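PDB 2OG5: putative oxygenase from Streptomyces coelicolor, which catalyses the iron(II)- and 2-oxoglutarate-dependent 3-hydroxylation of L-asparagine to (2S,3S)-3-hydroxyasparagine, a building block of the calcium-dependent lipopeptide antibiotic. Local coordinates for residues H77-T82 with L134-G139. Numbering follows the deposited sequence.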
loop_
_atom_site.group_PDB
_atom_site.type_symbol
_atom_site.label_atom_id
_atom_site.label_comp_id
_atom_site.label_asym_id
_atom_site.label_seq_id
_atom_site.Cartn_x
_atom_site.Cartn_y
_atom_site.Cartn_z
ATOM N N HIS A 77 14.477 -9.015 -12.533
ATOM C CA HIS A 77 14.542 -9.364 -13.944
ATOM C C HIS A 77 14.802 -10.839 -14.217
ATOM O O HIS A 77 14.695 -11.269 -15.366
ATOM C CB HIS A 77 15.523 -8.437 -14.654
ATOM C CG HIS A 77 14.974 -7.057 -14.791
ATOM N ND1 HIS A 77 13.942 -6.774 -15.655
ATOM C CD2 HIS A 77 15.229 -5.912 -14.116
ATOM C CE1 HIS A 77 13.607 -5.502 -15.530
ATOM N NE2 HIS A 77 14.367 -4.958 -14.600
ATOM N N ALA A 78 15.099 -11.607 -13.166
ATOM C CA ALA A 78 15.138 -13.075 -13.251
ATOM C C ALA A 78 13.757 -13.736 -13.092
ATOM O O ALA A 78 13.622 -14.936 -13.344
ATOM C CB ALA A 78 16.102 -13.646 -12.205
ATOM N N TRP A 79 12.740 -12.987 -12.655
ATOM C CA TRP A 79 11.394 -13.557 -12.491
ATOM C C TRP A 79 10.856 -14.104 -13.814
ATOM O O TRP A 79 11.247 -13.639 -14.886
ATOM C CB TRP A 79 10.385 -12.527 -11.972
ATOM C CG TRP A 79 10.451 -12.199 -10.517
ATOM C CD1 TRP A 79 11.569 -11.980 -9.776
ATOM C CD2 TRP A 79 9.334 -11.995 -9.635
ATOM N NE1 TRP A 79 11.219 -11.654 -8.476
ATOM C CE2 TRP A 79 9.856 -11.663 -8.367
ATOM C CE3 TRP A 79 7.947 -12.059 -9.798
ATOM C CZ2 TRP A 79 9.035 -11.393 -7.262
ATOM C CZ3 TRP A 79 7.130 -11.795 -8.699
ATOM C CH2 TRP A 79 7.677 -11.467 -7.449
ATOM N N PRO A 80 9.940 -15.083 -13.744
ATOM C CA PRO A 80 9.312 -15.555 -14.975
ATOM C C PRO A 80 8.633 -14.447 -15.769
ATOM O O PRO A 80 8.008 -13.555 -15.190
ATOM C CB PRO A 80 8.256 -16.558 -14.494
ATOM C CG PRO A 80 8.254 -16.523 -13.038
ATOM C CD PRO A 80 9.464 -15.799 -12.550
ATOM N N ALA A 81 8.749 -14.525 -17.088
ATOM C CA ALA A 81 8.162 -13.522 -17.971
ATOM C C ALA A 81 6.662 -13.377 -17.776
ATOM O O ALA A 81 6.122 -12.286 -17.931
ATOM C CB ALA A 81 8.470 -13.852 -19.435
ATOM N N THR A 82 5.979 -14.480 -17.462
ATOM C CA THR A 82 4.535 -14.448 -17.226
ATOM C C THR A 82 4.163 -13.410 -16.169
ATOM O O THR A 82 3.264 -12.594 -16.371
ATOM C CB THR A 82 4.024 -15.823 -16.752
ATOM O OG1 THR A 82 4.889 -16.314 -15.725
ATOM C CG2 THR A 82 4.018 -16.805 -17.897
ATOM N N LEU A 134 10.752 -5.809 -2.291
ATOM C CA LEU A 134 11.632 -4.843 -2.942
ATOM C C LEU A 134 11.874 -5.219 -4.410
ATOM O O LEU A 134 12.024 -4.340 -5.268
ATOM C CB LEU A 134 12.931 -4.635 -2.152
ATOM C CG LEU A 134 12.738 -3.958 -0.780
ATOM C CD1 LEU A 134 14.070 -3.672 -0.086
ATOM C CD2 LEU A 134 11.931 -2.672 -0.884
ATOM N N MET A 135 11.882 -6.513 -4.727
ATOM C CA MET A 135 11.956 -6.930 -6.141
ATOM C C MET A 135 10.737 -6.406 -6.896
ATOM O O MET A 135 10.873 -5.777 -7.947
ATOM C CB MET A 135 12.057 -8.454 -6.283
ATOM C CG MET A 135 13.405 -9.015 -5.890
ATOM S SD MET A 135 13.610 -10.781 -6.247
ATOM C CE MET A 135 12.449 -11.517 -5.087
ATOM N N THR A 136 9.546 -6.612 -6.346
ATOM C CA THR A 136 8.324 -6.172 -7.021
ATOM C C THR A 136 8.282 -4.650 -7.153
ATOM O O THR A 136 7.861 -4.125 -8.184
ATOM C CB THR A 136 7.061 -6.662 -6.307
ATOM O OG1 THR A 136 7.156 -8.081 -6.110
ATOM C CG2 THR A 136 5.812 -6.341 -7.126
ATOM N N ALA A 137 8.723 -3.936 -6.121
ATOM C CA ALA A 137 8.767 -2.477 -6.181
ATOM C C ALA A 137 9.638 -2.001 -7.333
ATOM O O ALA A 137 9.287 -1.064 -8.048
ATOM C CB ALA A 137 9.287 -1.901 -4.860
ATOM N N CYS A 138 10.784 -2.657 -7.515
ATOM C CA CYS A 138 11.685 -2.303 -8.606
ATOM C C CYS A 138 11.137 -2.660 -9.991
ATOM O O CYS A 138 11.573 -2.091 -10.999
ATOM C CB CYS A 138 13.057 -2.952 -8.396
ATOM S SG CYS A 138 14.006 -2.259 -7.056
ATOM N N GLY A 139 10.224 -3.627 -10.062
ATOM C CA GLY A 139 9.518 -3.941 -11.292
ATOM C C GLY A 139 8.458 -2.929 -11.678
ATOM O O GLY A 139 8.267 -2.639 -12.870
HETATM O O HOH W 1 12.886 -2.797 -13.528
#
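W79, in the non-helical linker that leads from helix 66-76 to P80, the N-cap of helix 81-92, reaches M135 and T136 on helix 128-140, whose regular bonds C138 N to L134 O and G139 N to M135 O persist here; no backbone hydrogen bond joins 77-82 directly to 134-139. The indole meets M135 with its edge. W79 NE1 lies 3.4 Å from M135 SD in a weak hydrogen bond. It is nearly straight, with an N-H...S angle of 171°. The sulfur sits practically in the ring plane, 4.5 Å from the centroid of the five-membered ring: an edge-on Met-aromatic contact in which the thioether serves as acceptor for a buried indole N-H. M135 runs extended as far as SD, then bends at chi3 (-68°). This brings CE back to the same edge, 3.6 Å from W79 NE1 and near CZ2. Farther round the six-membered ring, T136 OG1 approaches W79 CH2 obliquely at 3.7 Å; its hydroxyl is hydrogen-bonded to the carbonyl of V132, one turn back in its own helix. A second link is made by water: one molecule lies 2.8 Å from H77 NE2. It donates to C138 O at 2.9 Å. The T136 side chain is about 12 Å from that of the asparagine-binding R329. W79 thus joins the linker to helix 128-140, which leads into strand 142-146 of the mixed sheet of this jelly-roll oxygenase. M135 also touches I51 and L55 of helix 42-58 and A75 of helix 66-76, W79 meets the ring of W76 and touches loop residue L105, and C138 lies on P143 of strand 142-146.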